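Local coordinates for solute Binding Protein BlMnBP1, Blac_00780 in complex with mannopentaose (Bifidobacterium, PDB 6I5W) that binds manno-oligosaccharides as an extracellular solute-binding protein of an ABC transporter that supports growth of its bacterium on beta-mannan, at residues G135-K140 against G254-G259; K141-A146 against E260-V265; K153-F158 against F289-D294; T230-V235 against A403-T408. All coordinates share one frame; numbering follows the deposited sequence.

Interaction 1 (G135-K140 against G254-G259); sequences GIVYNK and GKMNNG
Met-256, in the last turn of helix 249-257, meets strand residues Val-137 and Asn-139 in two ways, through its side chain and through its carbonyl. Its unbranched chain, bent at chi2 (123°), suits the reach and brings the methyl CE to 3.7 Å from Val-137 CG1, although the exact placing of CE is uncertain. The carbonyl O of Met-256 accepts from Asn-139 ND2 at 3.0 Å, almost head-on to the C=O and in the plane of the asparagine amide, with an N-H...O angle of 162°. Gly-259 N shares that oxygen. One residue on, a water 2.8 Å from both Asn-139 ND2 and Asn-257 O accepts from the amide and donates to the carbonyl. Gly-259 then closes the helix as the C-prime residue of a Schellman motif; its positive phi favours glycine, and its CA lies 3.2 Å from Asn-139 ND2, where a side chain would begin close beside the amide. Asn-139 OD1 accepts from Val-142 N, so one amide caps helix 140-145 while gripping another helix's end. The Val-137 strand runs between strands 261-267 and 284-288, and Met-256 also packs on their Met-264 and Ile-284.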
loop_
_atom_site.group_PDB
_atom_site.type_symbol
_atom_site.label_atom_id
_atom_site.label_comp_id
_atom_site.label_asym_id
_atom_site.label_seq_id
_atom_site.Cartn_x
_atom_site.Cartn_y
_atom_site.Cartn_z
ATOM N N GLY A 135 -6.248 -4.850 -4.621
ATOM C CA GLY A 135 -7.506 -5.396 -5.083
ATOM C C GLY A 135 -8.555 -4.321 -4.947
ATOM O O GLY A 135 -8.222 -3.150 -4.852
ATOM N N ILE A 136 -9.831 -4.693 -4.974
ATOM C CA ILE A 136 -10.910 -3.728 -4.817
ATOM C C ILE A 136 -11.779 -4.183 -3.648
ATOM O O ILE A 136 -12.084 -5.376 -3.511
ATOM C CB ILE A 136 -11.754 -3.580 -6.100
ATOM C CG1 ILE A 136 -10.892 -3.053 -7.267
ATOM C CG2 ILE A 136 -13.034 -2.741 -5.810
ATOM C CD1 ILE A 136 -11.636 -2.654 -8.593
ATOM N N VAL A 137 -12.168 -3.229 -2.823
ATOM C CA VAL A 137 -13.126 -3.488 -1.754
ATOM C C VAL A 137 -14.510 -3.287 -2.351
ATOM O O VAL A 137 -14.713 -2.389 -3.179
ATOM C CB VAL A 137 -12.900 -2.583 -0.539
ATOM C CG1 VAL A 137 -13.728 -3.118 0.645
ATOM C CG2 VAL A 137 -11.421 -2.540 -0.187
ATOM N N TYR A 138 -15.463 -4.145 -1.986
ATOM C CA TYR A 138 -16.787 -4.125 -2.616
ATOM C C TYR A 138 -17.793 -4.594 -1.574
ATOM O O TYR A 138 -17.462 -5.360 -0.650
ATOM C CB TYR A 138 -16.788 -4.953 -3.934
ATOM C CG TYR A 138 -16.963 -6.436 -3.765
ATOM C CD1 TYR A 138 -15.875 -7.261 -3.566
ATOM C CD2 TYR A 138 -18.215 -7.012 -3.829
ATOM C CE1 TYR A 138 -16.040 -8.599 -3.364
ATOM C CE2 TYR A 138 -18.364 -8.347 -3.651
ATOM C CZ TYR A 138 -17.292 -9.132 -3.419
ATOM O OH TYR A 138 -17.470 -10.475 -3.255
ATOM N N ASN A 139 -18.994 -4.036 -1.687
ATOM C CA ASN A 139 -20.118 -4.352 -0.807
ATOM C C ASN A 139 -20.948 -5.430 -1.492
ATOM O O ASN A 139 -21.513 -5.201 -2.563
ATOM C CB ASN A 139 -20.940 -3.099 -0.510
ATOM C CG ASN A 139 -22.145 -3.386 0.380
ATOM O OD1 ASN A 139 -22.926 -4.270 0.090
ATOM N ND2 ASN A 139 -22.287 -2.619 1.456
ATOM N N LYS A 140 -20.971 -6.623 -0.914
ATOM C CA LYS A 140 -21.630 -7.741 -1.573
ATOM C C LYS A 140 -23.136 -7.512 -1.655
ATOM O O LYS A 140 -23.770 -7.928 -2.621
ATOM C CB LYS A 140 -21.319 -9.037 -0.825
ATOM C CG LYS A 140 -19.841 -9.370 -0.753
ATOM C CD LYS A 140 -19.489 -10.033 0.585
ATOM C CE LYS A 140 -18.427 -11.120 0.433
ATOM N NZ LYS A 140 -18.538 -12.133 1.531
ATOM N N GLY A 254 -17.842 4.344 6.685
ATOM C CA GLY A 254 -19.186 4.108 7.149
ATOM C C GLY A 254 -20.152 3.935 5.989
ATOM O O GLY A 254 -20.958 3.005 5.968
ATOM N N LYS A 255 -20.070 4.821 4.998
ATOM C CA LYS A 255 -20.959 4.734 3.851
ATOM C C LYS A 255 -20.852 3.366 3.191
ATOM O O LYS A 255 -21.865 2.728 2.864
ATOM C CB LYS A 255 -20.649 5.858 2.860
ATOM C CG LYS A 255 -20.992 7.262 3.425
ATOM C CD LYS A 255 -20.852 8.421 2.414
ATOM C CE LYS A 255 -21.229 7.996 0.984
ATOM N NZ LYS A 255 -21.907 9.066 0.185
ATOM N N MET A 256 -19.628 2.898 2.985
ATOM C CA MET A 256 -19.394 1.609 2.300
ATOM C C MET A 256 -20.020 0.495 3.119
ATOM O O MET A 256 -20.664 -0.341 2.535
ATOM C CB MET A 256 -17.916 1.294 2.091
ATOM C CG MET A 256 -17.663 -0.142 1.686
ATOM S SD MET A 256 -16.774 -0.241 0.159
ATOM C CE MET A 256 -17.096 -1.930 -0.309
ATOM N N ASN A 257 -19.797 0.475 4.420
ATOM C CA ASN A 257 -20.374 -0.584 5.240
ATOM C C ASN A 257 -21.900 -0.557 5.172
ATOM O O ASN A 257 -22.539 -1.617 5.125
ATOM C CB ASN A 257 -19.810 -0.435 6.658
ATOM C CG ASN A 257 -20.227 -1.539 7.563
ATOM O OD1 ASN A 257 -19.501 -2.520 7.780
ATOM N ND2 ASN A 257 -21.430 -1.408 8.085
ATOM N N ASN A 258 -22.501 0.616 5.073
ATOM C CA ASN A 258 -23.947 0.729 4.952
ATOM C C ASN A 258 -24.475 0.500 3.534
ATOM O O ASN A 258 -25.651 0.746 3.291
ATOM C CB ASN A 258 -24.417 2.124 5.374
ATOM C CG ASN A 258 -24.492 2.297 6.853
ATOM O OD1 ASN A 258 -24.618 1.321 7.609
ATOM N ND2 ASN A 258 -24.445 3.554 7.295
ATOM N N GLY A 259 -23.644 0.096 2.588
ATOM C CA GLY A 259 -24.117 -0.060 1.237
ATOM C C GLY A 259 -24.398 1.213 0.453
ATOM O O GLY A 259 -25.090 1.143 -0.565
HETATM O O HOH W 1 -24.280 -2.976 3.444
#

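Interaction 2 (K141-A146 against E260-V265); sequences KVFEEA and EIATMV. With ZN (zinc ion), chain B.
Val-142 and Phe-143, successive residues of helix 140-145, rest on Ala-262 and Thr-263 of strand 261-267. The axes of the helix 141-145 and strand 261-265 segments come within 8.5 Å and run at 121° to each other, and the closest CA atoms, 5.8 Å apart, belong to Val-142 and Ala-262. So near an approach favours a small residue on the strand: the methyl CB of Ala-262 sits 3.4 Å from Val-142 CG1, tighter than usual for two carbons. That branch is anti to the backbone N of the valine (chi1 171°), which carries it to the strand.

Phe-143 reaches further. Its CB leaves the helix without aiming straight at the strand, and beyond CG the ring extends until CE1 approaches Ala-262, 4.3 Å from its CB and 4.0 Å from its carbonyl O. On the same rim, CE1 lies 3.7 Å from Thr-263 CG2, and at the tip CZ meets that methyl at 3.9 Å. The methyl touches the ring at its edge, in plane, and the two side chains cross at about a right angle. Tyr-138 meets the Phe-143 ring as well, and Ile-165 of helix 155-168 packs against Val-142, Phe-143 and Ala-262.

Thr-263 is thus divided by its branches: CG2 joins the apolar layer, while OG1 turns to another partner, donating to Pro-173 O. Methyls and ring carbons make the contact, so its hold probably comes from burial and close shape fit, with the polar hydroxyl satisfied outside it.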
loop_
_atom_site.group_PDB
_atom_site.type_symbol
_atom_site.label_atom_id
_atom_site.label_comp_id
_atom_site.label_asym_id
_atom_site.label_seq_id
_atom_site.Cartn_x
_atom_site.Cartn_y
_atom_site.Cartn_z
ATOM N N LYS A 141 -23.714 -6.831 -0.661
ATOM C CA LYS A 141 -25.147 -6.579 -0.672
ATOM C C LYS A 141 -25.535 -5.678 -1.840
ATOM O O LYS A 141 -26.561 -5.908 -2.492
ATOM C CB LYS A 141 -25.568 -5.979 0.676
ATOM C CG LYS A 141 -26.808 -5.120 0.573
ATOM C CD LYS A 141 -27.303 -4.590 1.897
ATOM C CE LYS A 141 -27.994 -3.242 1.675
ATOM N NZ LYS A 141 -28.987 -3.266 0.560
ATOM N N VAL A 142 -24.719 -4.651 -2.123
ATOM C CA VAL A 142 -24.941 -3.768 -3.271
ATOM C C VAL A 142 -24.823 -4.542 -4.576
ATOM O O VAL A 142 -25.672 -4.414 -5.477
ATOM C CB VAL A 142 -23.949 -2.586 -3.218
ATOM C CG1 VAL A 142 -23.993 -1.769 -4.516
ATOM C CG2 VAL A 142 -24.180 -1.723 -1.980
ATOM N N PHE A 143 -23.809 -5.402 -4.674
ATOM C CA PHE A 143 -23.643 -6.228 -5.862
ATOM C C PHE A 143 -24.837 -7.152 -6.073
ATOM O O PHE A 143 -25.277 -7.348 -7.199
ATOM C CB PHE A 143 -22.354 -7.052 -5.754
ATOM C CG PHE A 143 -21.147 -6.360 -6.331
ATOM C CD1 PHE A 143 -20.823 -5.080 -5.935
ATOM C CD2 PHE A 143 -20.360 -6.982 -7.266
ATOM C CE1 PHE A 143 -19.724 -4.429 -6.476
ATOM C CE2 PHE A 143 -19.269 -6.355 -7.802
ATOM C CZ PHE A 143 -18.940 -5.080 -7.404
ATOM N N GLU A 144 -25.357 -7.748 -5.001
ATOM C CA GLU A 144 -26.520 -8.626 -5.122
ATOM C C GLU A 144 -27.734 -7.841 -5.576
ATOM O O GLU A 144 -28.453 -8.253 -6.486
ATOM C CB GLU A 144 -26.794 -9.300 -3.777
ATOM C CG GLU A 144 -25.754 -10.338 -3.436
ATOM C CD GLU A 144 -25.698 -10.669 -1.971
ATOM O OE1 GLU A 144 -26.272 -9.905 -1.157
ATOM O OE2 GLU A 144 -25.087 -11.704 -1.648
ATOM N N GLU A 145 -27.972 -6.684 -4.952
ATOM C CA GLU A 145 -29.092 -5.832 -5.336
ATOM C C GLU A 145 -29.086 -5.550 -6.824
ATOM O O GLU A 145 -30.136 -5.501 -7.458
ATOM C CB GLU A 145 -29.012 -4.538 -4.567
ATOM C CG GLU A 145 -30.273 -3.777 -4.415
ATOM C CD GLU A 145 -30.420 -3.273 -2.985
ATOM O OE1 GLU A 145 -31.232 -3.870 -2.228
ATOM O OE2 GLU A 145 -29.701 -2.312 -2.608
ATOM N N ALA A 146 -27.915 -5.373 -7.407
ATOM C CA ALA A 146 -27.803 -5.098 -8.827
ATOM C C ALA A 146 -27.840 -6.349 -9.688
ATOM O O ALA A 146 -27.698 -6.223 -10.899
ATOM C CB ALA A 146 -26.493 -4.340 -9.121
ATOM N N GLU A 260 -23.866 2.361 0.881
ATOM C CA GLU A 260 -23.973 3.592 0.124
ATOM C C GLU A 260 -22.886 3.709 -0.937
ATOM O O GLU A 260 -22.964 4.594 -1.778
ATOM C CB GLU A 260 -23.881 4.796 1.059
ATOM C CG GLU A 260 -25.120 5.085 1.897
ATOM C CD GLU A 260 -24.985 6.351 2.766
ATOM O OE1 GLU A 260 -25.148 6.240 3.992
ATOM O OE2 GLU A 260 -24.713 7.456 2.238
ATOM N N ILE A 261 -21.863 2.863 -0.873
ATOM C CA ILE A 261 -20.795 2.794 -1.851
ATOM C C ILE A 261 -20.620 1.337 -2.219
ATOM O O ILE A 261 -20.580 0.456 -1.348
ATOM C CB ILE A 261 -19.470 3.361 -1.292
ATOM C CG1 ILE A 261 -19.589 4.873 -1.099
ATOM C CG2 ILE A 261 -18.307 3.051 -2.209
ATOM C CD1 ILE A 261 -18.493 5.461 -0.144
ATOM N N ALA A 262 -20.495 1.084 -3.514
ATOM C CA ALA A 262 -20.340 -0.291 -3.968
ATOM C C ALA A 262 -18.878 -0.727 -3.988
ATOM O O ALA A 262 -18.584 -1.869 -3.624
ATOM C CB ALA A 262 -20.963 -0.462 -5.362
ATOM N N THR A 263 -17.959 0.131 -4.472
ATOM C CA THR A 263 -16.578 -0.259 -4.658
ATOM C C THR A 263 -15.668 0.931 -4.308
ATOM O O THR A 263 -16.031 2.110 -4.464
ATOM C CB THR A 263 -16.177 -0.702 -6.095
ATOM O OG1 THR A 263 -16.283 0.411 -7.009
ATOM C CG2 THR A 263 -17.040 -1.823 -6.606
ATOM N N MET A 264 -14.484 0.586 -3.851
ATOM C CA MET A 264 -13.366 1.490 -3.617
ATOM C C MET A 264 -12.085 0.731 -3.956
ATOM O O MET A 264 -11.904 -0.425 -3.554
ATOM C CB MET A 264 -13.356 1.979 -2.187
ATOM C CG MET A 264 -14.338 3.122 -1.889
ATOM S SD MET A 264 -13.939 3.819 -0.275
ATOM C CE MET A 264 -14.984 2.882 0.826
ATOM N N VAL A 265 -11.204 1.381 -4.702
ATOM C CA VAL A 265 -9.955 0.762 -5.154
ATOM C C VAL A 265 -8.883 1.056 -4.106
ATOM O O VAL A 265 -8.312 2.156 -4.054
ATOM C CB VAL A 265 -9.581 1.281 -6.541
ATOM C CG1 VAL A 265 -8.441 0.513 -7.184
ATOM C CG2 VAL A 265 -10.792 1.098 -7.482
HETATM ZN ZN ZN B . -25.313 -12.545 0.113
#

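Interaction 3 (K153-F158 against F289-D294); sequences KTPEEF and FPITVD. With ZN (zinc ion), chain T; ZN (zinc ion), chain M.
Lys-153 and Thr-154 lie alongside Pro-290 and Ile-291, their paired CA atoms 4.2 Å (Lys-153 to Pro-290) and 4.6 Å (Thr-154 to Ile-291) apart. Pro-290 is the centre of an inverse gamma turn in the loop after strand 284-288, whereas Thr-154 is the N-cap of helix 155-168, its OG1 accepting from Glu-157 N. Glu-157 reaches back in turn, and its OE1 accepts from Lys-153 N, steadying the residue just ahead of the cap. Proline suits the first turn of the helix, where no backbone N-H is needed.

Across the contact, Thr-292 OG1 donates to Lys-153 O at 2.7 Å from above the carbonyl plane, 36° out of it. The hydroxyl is placed there by a chi1 of -65°, which sets OG1 anti to the carbonyl carbon of its own residue. A valine at Thr-292 would probably leave Lys-153 O without this donor and the loop less firmly fixed to the helix start.

The rest is apolar. Pro-155 CG approaches Ile-291 CG1 at 4.1 Å, and Phe-158, from the next turn, lies obliquely against the compact ring of Pro-290. Ile-136 of the neighbouring strand packs on both Phe-158 and Pro-290. Glu-156, which is exposed, binds a zinc ion through OE2 together with Asp-221. Within the apolar group, Pro-290 CG touches both CB and CG of Phe-158, each at 3.6 Å.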
loop_
_atom_site.group_PDB
_atom_site.type_symbol
_atom_site.label_atom_id
_atom_site.label_comp_id
_atom_site.label_asym_id
_atom_site.label_seq_id
_atom_site.Cartn_x
_atom_site.Cartn_y
_atom_site.Cartn_z
ATOM N N LYS A 153 -14.041 -9.431 -14.334
ATOM C CA LYS A 153 -12.669 -9.836 -14.548
ATOM C C LYS A 153 -11.966 -9.023 -15.618
ATOM O O LYS A 153 -10.768 -9.227 -15.835
ATOM C CB LYS A 153 -12.607 -11.317 -14.903
ATOM C CG LYS A 153 -13.311 -12.153 -13.832
ATOM C CD LYS A 153 -12.791 -13.581 -13.697
ATOM C CE LYS A 153 -12.823 -14.046 -12.233
ATOM N NZ LYS A 153 -14.089 -13.657 -11.527
ATOM N N THR A 154 -12.650 -8.086 -16.249
ATOM C CA THR A 154 -12.059 -7.274 -17.302
ATOM C C THR A 154 -12.577 -5.855 -17.095
ATOM O O THR A 154 -13.577 -5.660 -16.403
ATOM C CB THR A 154 -12.424 -7.729 -18.722
ATOM O OG1 THR A 154 -13.803 -7.437 -18.943
ATOM C CG2 THR A 154 -12.132 -9.204 -18.998
ATOM N N PRO A 155 -11.902 -4.867 -17.690
ATOM C CA PRO A 155 -12.366 -3.477 -17.469
ATOM C C PRO A 155 -13.749 -3.235 -18.063
ATOM O O PRO A 155 -14.533 -2.463 -17.491
ATOM C CB PRO A 155 -11.253 -2.617 -18.128
ATOM C CG PRO A 155 -9.981 -3.512 -18.083
ATOM C CD PRO A 155 -10.539 -4.936 -18.272
ATOM N N GLU A 156 -14.052 -3.865 -19.223
ATOM C CA GLU A 156 -15.367 -3.770 -19.816
ATOM C C GLU A 156 -16.407 -4.375 -18.888
ATOM O O GLU A 156 -17.433 -3.753 -18.611
ATOM C CB GLU A 156 -15.394 -4.463 -21.175
ATOM C CG GLU A 156 -14.440 -3.888 -22.241
ATOM C CD GLU A 156 -13.108 -4.629 -22.284
ATOM O OE1 GLU A 156 -12.609 -4.962 -21.176
ATOM O OE2 GLU A 156 -12.574 -4.881 -23.404
ATOM N N GLU A 157 -16.115 -5.567 -18.340
ATOM C CA GLU A 157 -17.029 -6.197 -17.385
ATOM C C GLU A 157 -17.246 -5.290 -16.188
ATOM O O GLU A 157 -18.371 -5.129 -15.713
ATOM C CB GLU A 157 -16.490 -7.571 -16.950
ATOM C CG GLU A 157 -16.727 -8.712 -17.966
ATOM C CD GLU A 157 -16.535 -10.114 -17.378
ATOM O OE1 GLU A 157 -15.898 -10.239 -16.302
ATOM O OE2 GLU A 157 -17.025 -11.097 -17.979
ATOM N N PHE A 158 -16.173 -4.667 -15.686
ATOM C CA PHE A 158 -16.314 -3.837 -14.512
ATOM C C PHE A 158 -17.176 -2.617 -14.792
ATOM O O PHE A 158 -18.010 -2.234 -13.964
ATOM C CB PHE A 158 -14.901 -3.424 -14.004
ATOM C CG PHE A 158 -14.911 -2.626 -12.763
ATOM C CD1 PHE A 158 -15.191 -3.225 -11.557
ATOM C CD2 PHE A 158 -14.572 -1.292 -12.781
ATOM C CE1 PHE A 158 -15.164 -2.510 -10.387
ATOM C CE2 PHE A 158 -14.544 -0.559 -11.612
ATOM C CZ PHE A 158 -14.854 -1.189 -10.411
ATOM N N PHE A 289 -8.366 -6.955 -8.764
ATOM C CA PHE A 289 -8.615 -5.867 -9.699
ATOM C C PHE A 289 -9.070 -6.476 -11.032
ATOM O O PHE A 289 -8.557 -7.535 -11.429
ATOM C CB PHE A 289 -7.372 -4.998 -9.880
ATOM C CG PHE A 289 -7.630 -3.728 -10.659
ATOM C CD1 PHE A 289 -7.534 -3.702 -12.034
ATOM C CD2 PHE A 289 -8.008 -2.559 -10.000
ATOM C CE1 PHE A 289 -7.800 -2.556 -12.765
ATOM C CE2 PHE A 289 -8.247 -1.376 -10.735
ATOM C CZ PHE A 289 -8.171 -1.395 -12.129
ATOM N N PRO A 290 -10.073 -5.849 -11.753
ATOM C CA PRO A 290 -10.703 -6.532 -12.894
ATOM C C PRO A 290 -9.894 -6.462 -14.184
ATOM O O PRO A 290 -10.324 -5.916 -15.175
ATOM C CB PRO A 290 -12.045 -5.792 -13.037
ATOM C CG PRO A 290 -11.841 -4.449 -12.385
ATOM C CD PRO A 290 -10.872 -4.703 -11.276
ATOM N N ILE A 291 -8.696 -7.023 -14.150
ATOM C CA ILE A 291 -7.865 -7.191 -15.329
ATOM C C ILE A 291 -7.508 -8.664 -15.412
ATOM O O ILE A 291 -7.225 -9.303 -14.391
ATOM C CB ILE A 291 -6.591 -6.328 -15.304
ATOM C CG1 ILE A 291 -6.964 -4.885 -15.704
ATOM C CG2 ILE A 291 -5.538 -6.924 -16.230
ATOM C CD1 ILE A 291 -5.732 -3.923 -15.594
ATOM N N THR A 292 -7.553 -9.200 -16.607
ATOM C CA THR A 292 -7.183 -10.578 -16.857
ATOM C C THR A 292 -6.080 -10.564 -17.878
ATOM O O THR A 292 -6.163 -9.828 -18.858
ATOM C CB THR A 292 -8.369 -11.378 -17.393
ATOM O OG1 THR A 292 -9.371 -11.438 -16.387
ATOM C CG2 THR A 292 -7.938 -12.752 -17.738
ATOM N N VAL A 293 -5.065 -11.383 -17.665
ATOM C CA VAL A 293 -3.883 -11.393 -18.513
ATOM C C VAL A 293 -3.735 -12.811 -19.016
ATOM O O VAL A 293 -3.421 -13.729 -18.241
ATOM C CB VAL A 293 -2.634 -10.912 -17.763
ATOM C CG1 VAL A 293 -1.453 -10.865 -18.728
ATOM C CG2 VAL A 293 -2.906 -9.542 -17.156
ATOM N N ASP A 294 -4.022 -13.016 -20.296
ATOM C CA ASP A 294 -3.886 -14.340 -20.874
ATOM C C ASP A 294 -4.727 -15.342 -20.090
ATOM O O ASP A 294 -4.305 -16.460 -19.803
ATOM C CB ASP A 294 -2.412 -14.727 -20.903
ATOM C CG ASP A 294 -2.116 -15.823 -21.866
ATOM O OD1 ASP A 294 -2.604 -15.771 -23.017
ATOM O OD2 ASP A 294 -1.349 -16.715 -21.473
HETATM ZN ZN ZN T . -11.875 -6.728 -23.348
HETATM ZN ZN ZN M . -3.120 -15.354 -24.854
#

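Interaction 4 (T230-V235 against A403-T408); sequences TLYDAV and ANRTRT
Tyr-232 makes the hydrogen bond of this contact: its OH donates to Arg-407 O across a very short 2.5 Å, a length that is doubtful in detail although donor and acceptor are clear. Arg-407 O lies near the plane of the phenol ring, at its edge. A tyrosine suits the place because its long side chain, stiffened by the ring, spans the distance from helix 223-236 to the loop and still ends in a donor. CG stands anti to the backbone N (chi1 -178°), which turns the ring outward from the helix to meet the loop.

Van der Waals contacts flank that bond. Tyr-232 OH is 3.5 Å from Thr-408 CA, and ring atom CE2 lies 3.9 Å from Thr-408 C. One turn along the helix, Val-235 CG1 meets Ala-403 CB at 3.8 Å, a small methyl lying against one branch of the valine. Replacing Tyr-232 with a phenylalanine would probably leave Arg-407 O without its phenolic donor and the loop without this tie to the helix.

The loop joins two helices. Helix 393-403 ends in a Schellman motif with Arg-405, at positive phi, as its C-prime residue, and Thr-408 is the N-cap of helix 409-426. Ala-402, Ile-409 and Ile-412 from these helices also pack on Tyr-232.

Among the charged groups, the Arg-407 guanidinium turns away from helix 223-236. It forms salt bridges with Glu-415, Asp-397 and Asp-401, tying together the helices on both sides of the loop.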
loop_
_atom_site.group_PDB
_atom_site.type_symbol
_atom_site.label_atom_id
_atom_site.label_comp_id
_atom_site.label_asym_id
_atom_site.label_seq_id
_atom_site.Cartn_x
_atom_site.Cartn_y
_atom_site.Cartn_z
ATOM N N THR A 230 -9.680 2.551 -16.360
ATOM C CA THR A 230 -10.766 2.119 -15.491
ATOM C C THR A 230 -11.279 3.293 -14.671
ATOM O O THR A 230 -12.489 3.532 -14.588
ATOM C CB THR A 230 -10.318 0.994 -14.601
ATOM O OG1 THR A 230 -10.063 -0.174 -15.373
ATOM C CG2 THR A 230 -11.367 0.702 -13.574
ATOM N N LEU A 231 -10.358 4.052 -14.067
ATOM C CA LEU A 231 -10.751 5.199 -13.260
ATOM C C LEU A 231 -11.339 6.302 -14.120
ATOM O O LEU A 231 -12.286 7.000 -13.717
ATOM C CB LEU A 231 -9.549 5.745 -12.511
ATOM C CG LEU A 231 -9.732 7.155 -11.926
ATOM C CD1 LEU A 231 -10.856 7.034 -10.873
ATOM C CD2 LEU A 231 -8.460 7.667 -11.314
ATOM N N TYR A 232 -10.722 6.535 -15.276
ATOM C CA TYR A 232 -11.220 7.549 -16.174
ATOM C C TYR A 232 -12.638 7.192 -16.604
ATOM O O TYR A 232 -13.573 7.981 -16.413
ATOM C CB TYR A 232 -10.286 7.691 -17.372
ATOM C CG TYR A 232 -10.739 8.776 -18.324
ATOM C CD1 TYR A 232 -11.781 8.560 -19.224
ATOM C CD2 TYR A 232 -10.125 10.040 -18.307
ATOM C CE1 TYR A 232 -12.198 9.573 -20.082
ATOM C CE2 TYR A 232 -10.539 11.036 -19.172
ATOM C CZ TYR A 232 -11.580 10.814 -20.040
ATOM O OH TYR A 232 -11.981 11.838 -20.879
ATOM N N ASP A 233 -12.854 5.977 -17.114
ATOM C CA ASP A 233 -14.209 5.662 -17.594
ATOM C C ASP A 233 -15.224 5.704 -16.462
ATOM O O ASP A 233 -16.356 6.155 -16.669
ATOM C CB ASP A 233 -14.237 4.301 -18.275
ATOM C CG ASP A 233 -13.504 4.313 -19.580
ATOM O OD1 ASP A 233 -13.225 5.435 -20.074
ATOM O OD2 ASP A 233 -13.169 3.226 -20.098
ATOM N N ALA A 234 -14.855 5.246 -15.258
ATOM C CA ALA A 234 -15.845 5.214 -14.196
ATOM C C ALA A 234 -16.347 6.610 -13.912
ATOM O O ALA A 234 -17.525 6.801 -13.602
ATOM C CB ALA A 234 -15.265 4.560 -12.952
ATOM N N VAL A 235 -15.481 7.598 -14.025
ATOM C CA VAL A 235 -15.841 8.964 -13.680
ATOM C C VAL A 235 -16.607 9.585 -14.822
ATOM O O VAL A 235 -17.679 10.178 -14.640
ATOM C CB VAL A 235 -14.562 9.784 -13.364
ATOM C CG1 VAL A 235 -14.884 11.253 -13.130
ATOM C CG2 VAL A 235 -13.825 9.227 -12.138
ATOM N N ALA A 403 -14.297 14.209 -15.462
ATOM C CA ALA A 403 -15.570 14.730 -15.002
ATOM C C ALA A 403 -15.944 15.973 -15.787
ATOM O O ALA A 403 -17.118 16.181 -16.090
ATOM C CB ALA A 403 -15.532 15.012 -13.504
ATOM N N ASN A 404 -14.957 16.809 -16.130
ATOM C CA ASN A 404 -15.198 18.013 -16.920
ATOM C C ASN A 404 -14.937 17.802 -18.400
ATOM O O ASN A 404 -14.946 18.772 -19.158
ATOM C CB ASN A 404 -14.355 19.172 -16.394
ATOM C CG ASN A 404 -14.755 19.573 -14.986
ATOM O OD1 ASN A 404 -14.000 19.370 -14.036
ATOM N ND2 ASN A 404 -15.955 20.113 -14.833
ATOM N N ARG A 405 -14.721 16.558 -18.829
ATOM C CA ARG A 405 -14.577 16.247 -20.252
ATOM C C ARG A 405 -13.596 17.221 -20.909
ATOM O O ARG A 405 -13.870 17.839 -21.935
ATOM C CB ARG A 405 -15.958 16.254 -20.919
ATOM C CG ARG A 405 -15.977 16.067 -22.431
ATOM C CD ARG A 405 -15.240 14.822 -22.935
ATOM N NE ARG A 405 -14.705 15.045 -24.287
ATOM C CZ ARG A 405 -13.966 14.173 -24.972
ATOM N NH1 ARG A 405 -13.524 14.485 -26.185
ATOM N NH2 ARG A 405 -13.669 12.990 -24.447
ATOM N N THR A 406 -12.424 17.374 -20.282
ATOM C CA THR A 406 -11.409 18.282 -20.821
ATOM C C THR A 406 -10.416 17.567 -21.734
ATOM O O THR A 406 -9.871 18.185 -22.649
ATOM C CB THR A 406 -10.629 18.968 -19.706
ATOM O OG1 THR A 406 -9.535 18.119 -19.318
ATOM C CG2 THR A 406 -11.457 19.210 -18.469
ATOM N N ARG A 407 -10.147 16.289 -21.493
ATOM C CA ARG A 407 -9.202 15.535 -22.311
ATOM C C ARG A 407 -9.673 14.092 -22.302
ATOM O O ARG A 407 -10.407 13.682 -21.400
ATOM C CB ARG A 407 -7.761 15.567 -21.754
ATOM C CG ARG A 407 -7.239 16.925 -21.368
ATOM C CD ARG A 407 -6.324 16.833 -20.132
ATOM N NE ARG A 407 -5.008 16.311 -20.475
ATOM C CZ ARG A 407 -4.065 16.027 -19.590
ATOM N NH1 ARG A 407 -4.290 16.176 -18.287
ATOM N NH2 ARG A 407 -2.887 15.591 -20.028
ATOM N N THR A 408 -9.214 13.316 -23.277
ATOM C CA THR A 408 -9.453 11.882 -23.272
ATOM C C THR A 408 -8.369 11.187 -22.444
ATOM O O THR A 408 -7.271 11.709 -22.262
ATOM C CB THR A 408 -9.429 11.307 -24.683
ATOM O OG1 THR A 408 -8.099 11.372 -25.158
ATOM C CG2 THR A 408 -10.346 12.074 -25.632
#

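In the fold
Interactions 1 and 2 are close companions, their centres 6 Å apart. Each joins part of the run from strand 123-139 into helix 140-145 to part of the run from helix 249-257 into strand 261-267, the two strands being antiparallel neighbours in one sheet. Interaction 3 lies about 17 Å, centre to centre, from interaction 2; Phe-158 touches Thr-263, and Ile-136 links it to interaction 1. Interaction 4 is about 18 Å from interaction 3 between centres, meeting it at Thr-230. The first segments come in order 1 to 4, then the second likewise, so every pair crosses, consistent with distant regions building one lobe of the solute-binding fold, the Val-137 side chain about 11 Å from a bound mannose.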